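PDB 3DSB: putative acetyltransferase from Clostridium difficile, which probably transfers an acyl group, most likely acetyl from acetyl-CoA, to an acceptor substrate as a member of the GNAT acetyltransferase family. Local coordinates for the interface of chains A and B. Residues are numbered along the deposited sequence; one frame, centred on the assembly and turned at random. Chains: chain A/B, Putative acetyltransferase.

The interface of chains A and B. Residues chain A 44-45, 47-48, 54, 57, 71, 73; chain B 76, 78.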
ATOM      1  N   GLY A  44      16.778   4.895  -0.225  1.00 10.88           N
ATOM      2  CA  GLY A  44      15.336   4.764  -0.044  1.00 10.71           C
ATOM      3  C   GLY A  44      14.774   5.820   0.886  1.00 10.62           C
ATOM      4  O   GLY A  44      13.662   6.295   0.679  1.00 12.19           O
ATOM      5  N   VAL A  45      15.478   6.110   1.981  1.00  9.87           N
ATOM      6  CA  VAL A  45      14.996   7.148   2.909  1.00 10.58           C
ATOM      7  C   VAL A  45      15.046   8.525   2.226  1.00 11.87           C
ATOM      8  O   VAL A  45      14.100   9.304   2.305  1.00 13.10           O
ATOM      9  CB  VAL A  45      15.866   7.170   4.177  1.00 11.20           C
ATOM     10  CG1 VAL A  45      15.495   8.369   5.087  1.00 12.35           C
ATOM     11  CG2 VAL A  45      15.671   5.865   4.920  1.00 11.04           C
ATOM     12  N   ALA A  47      14.844   9.195  -0.927  1.00 14.08           N
ATOM     13  CA  ALA A  47      13.821   9.305  -1.960  1.00 15.32           C
ATOM     14  C   ALA A  47      12.483   9.663  -1.309  1.00 14.28           C
ATOM     15  O   ALA A  47      11.714  10.484  -1.825  1.00 17.00           O
ATOM     16  CB  ALA A  47      13.701   8.005  -2.776  1.00 15.34           C
ATOM     17  N   LEU A  48      12.193   9.040  -0.168  1.00 14.16           N
ATOM     18  CA  LEU A  48      10.952   9.321   0.522  0.50 14.55           C
ATOM     19  C   LEU A  48      10.951  10.760   1.061  1.00 15.40           C
ATOM     20  O   LEU A  48       9.956  11.478   0.924  1.00 15.16           O
ATOM     21  CB  LEU A  48      10.759   8.268   1.623  0.50 14.40           C
ATOM     22  CG  LEU A  48       9.368   7.965   2.165  0.50 15.07           C
ATOM     23  CD1 LEU A  48       9.440   6.656   2.973  0.50 15.08           C
ATOM     24  CD2 LEU A  48       8.877   9.101   3.025  0.50 18.36           C
ATOM     25  N   LYS A  54       5.178   9.916  -1.900  1.00 20.50           N
ATOM     26  CA  LYS A  54       5.525   8.523  -1.557  1.00 19.25           C
ATOM     27  C   LYS A  54       5.113   8.129  -0.125  1.00 18.54           C
ATOM     28  O   LYS A  54       5.099   6.940   0.184  1.00 18.69           O
ATOM     29  CB  LYS A  54       7.016   8.269  -1.723  1.00 19.74           C
ATOM     30  CG  LYS A  54       7.576   8.275  -3.192  1.00 19.30           C
ATOM     31  CD  LYS A  54       9.070   7.979  -3.250  1.00 19.63           C
ATOM     32  CE  LYS A  54       9.655   7.816  -4.691  1.00 23.99           C
ATOM     33  NZ  LYS A  54       9.601   9.123  -5.446  1.00 26.41           N
ATOM     34  N   TYR A  57       7.612  10.648   6.825  1.00 11.29           N
ATOM     35  CA  TYR A  57       8.164  10.432   8.153  1.00 11.69           C
ATOM     36  C   TYR A  57       7.749  11.561   9.054  1.00 11.82           C
ATOM     37  O   TYR A  57       7.759  12.742   8.649  1.00 11.94           O
ATOM     38  CB  TYR A  57       9.686  10.427   8.137  1.00 12.75           C
ATOM     39  CG  TYR A  57      10.329   9.352   7.321  1.00 12.21           C
ATOM     40  CD1 TYR A  57      10.495   8.081   7.830  1.00 13.31           C
ATOM     41  CD2 TYR A  57      10.925   9.662   6.095  1.00 14.26           C
ATOM     42  CE1 TYR A  57      11.170   7.089   7.070  1.00 12.92           C
ATOM     43  CE2 TYR A  57      11.566   8.714   5.339  1.00 14.35           C
ATOM     44  CZ  TYR A  57      11.704   7.420   5.839  1.00 12.09           C
ATOM     45  OH  TYR A  57      12.353   6.503   5.045  1.00 14.45           O
HETATM   46  N   MSE A  71       6.737   6.133  10.117  1.00 10.37           N
HETATM   47  CA  MSE A  71       6.619   6.303   8.667  1.00 10.28           C
HETATM   48  C   MSE A  71       5.338   5.682   8.167  1.00  9.83           C
HETATM   49  O   MSE A  71       4.956   4.602   8.645  1.00 10.00           O
HETATM   50  CB  MSE A  71       7.789   5.657   7.923  1.00 10.81           C
HETATM   51  CG  MSE A  71       7.876   6.090   6.480  1.00 12.30           C
HETATM   52 SE   MSE A  71       6.849   4.970   5.228  0.65 13.51          SE
HETATM   53  CE  MSE A  71       8.267   3.724   4.731  1.00 15.24           C
ATOM     54  N   THR A  73       2.841   5.164   4.380  1.00 10.61           N
ATOM     55  CA  THR A  73       2.587   5.381   2.962  1.00 10.86           C
ATOM     56  C   THR A  73       1.070   5.430   2.748  1.00  9.65           C
ATOM     57  O   THR A  73       0.296   5.209   3.679  1.00 10.42           O
ATOM     58  CB  THR A  73       3.162   4.234   2.118  1.00 10.37           C
ATOM     59  OG1 THR A  73       2.586   3.012   2.534  1.00 11.81           O
ATOM     60  CG2 THR A  73       4.677   4.104   2.237  1.00 11.45           C
TER
ATOM     61  N   TRP B  76       5.950   2.666  -1.397  1.00 10.51           N
ATOM     62  CA  TRP B  76       7.406   2.919  -1.402  1.00 10.35           C
ATOM     63  C   TRP B  76       8.040   2.150  -0.237  1.00 10.73           C
ATOM     64  O   TRP B  76       7.598   2.298   0.904  1.00 11.92           O
ATOM     65  CB  TRP B  76       7.707   4.419  -1.285  1.00 11.65           C
ATOM     66  CG  TRP B  76       9.193   4.671  -1.375  1.00 11.07           C
ATOM     67  CD1 TRP B  76      10.075   4.967  -0.333  1.00 11.34           C
ATOM     68  CD2 TRP B  76       9.986   4.573  -2.551  1.00 11.25           C
ATOM     69  NE1 TRP B  76      11.383   5.048  -0.828  1.00 11.18           N
ATOM     70  CE2 TRP B  76      11.353   4.798  -2.181  1.00 11.29           C
ATOM     71  CE3 TRP B  76       9.685   4.269  -3.882  1.00 12.71           C
ATOM     72  CZ2 TRP B  76      12.397   4.808  -3.125  1.00 11.42           C
ATOM     73  CZ3 TRP B  76      10.732   4.291  -4.832  1.00 13.71           C
ATOM     74  CH2 TRP B  76      12.067   4.521  -4.441  1.00 12.99           C
ATOM     75  N   ASP B  78      11.390   2.194   1.768  1.00  9.43           N
ATOM     76  CA  ASP B  78      12.666   2.805   2.057  1.00 10.29           C
ATOM     77  C   ASP B  78      13.768   1.758   2.224  1.00 10.05           C
ATOM     78  O   ASP B  78      14.922   1.949   1.764  1.00 11.49           O
ATOM     79  CB  ASP B  78      12.578   3.805   3.230  1.00 10.97           C
ATOM     80  CG  ASP B  78      11.866   3.264   4.474  1.00 12.15           C
ATOM     81  OD1 ASP B  78      11.442   2.087   4.492  1.00 13.92           O
ATOM     82  OD2 ASP B  78      11.771   4.047   5.456  1.00 13.77           O
TER
HETATM   83  O   HOH W   1       4.304   4.977  -1.409  1.00 12.32           O
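B:Trp76 and A:Lys54 meet with the lysine's aliphatic chain laid over one face of the indole. A:Lys54 CD lies over the five-membered ring, 3.6 Å from B:Trp76 CD2, and CE sits above the six-membered ring, so two successive methylenes make CH-pi contacts. The lysine chain runs nearly straight through chi2 and chi3 and bends at chi4, which points NZ away from the ring. The indole is thrown out from its strand (65-77) by a first torsion that puts CG anti to the backbone N, chi1 -177°. A:Ala47 CB, from helix 38-50, stands over the same face near the outer edge of the benzo ring, 3.5 Å from B:Trp76 CZ2. On the pyrrole side, A:Leu48 CD1 abuts B:Trp76 CD1, and the leucine and indole run antiparallel alongside one another. The ring nitrogen is satisfied in the same place: B:Trp76 NE1 donates to the carbonyl O of A:Gly44 at 3.0 Å, with 161° at the hydrogen and the acceptor close to the indole plane. Packing and this bond together should fix the rotation of the ring, whose residue hides 115 Å² against chain A.

The second anchor is polar. A:Tyr57 OH donates to B:Asp78 OD2 at 2.6 Å. The carboxylate oxygen accepts through its anti lone pair, the one away from OD1, with phenol and carboxylate planes turned 34° apart. The selenomethionine A:Met71 reaches the same carboxylate tip to tip, A:Met71 CE lying 3.6 Å from B:Asp78 OD1 and about equally near OD2.

Packing is looser at the backbone end of the tryptophan, where A:Thr73 CG2 stands 3.7 Å from B:Trp76 O and a water mediates. The patch belongs to a two-fold symmetric interface of the deposited dimer, which may or may not be the biological one. Water 1 bonds B:Trp76 N and so joins the chains. Its partner in chain A is the backbone carbonyl A:Lys54 O, 2.6 Å from water 1.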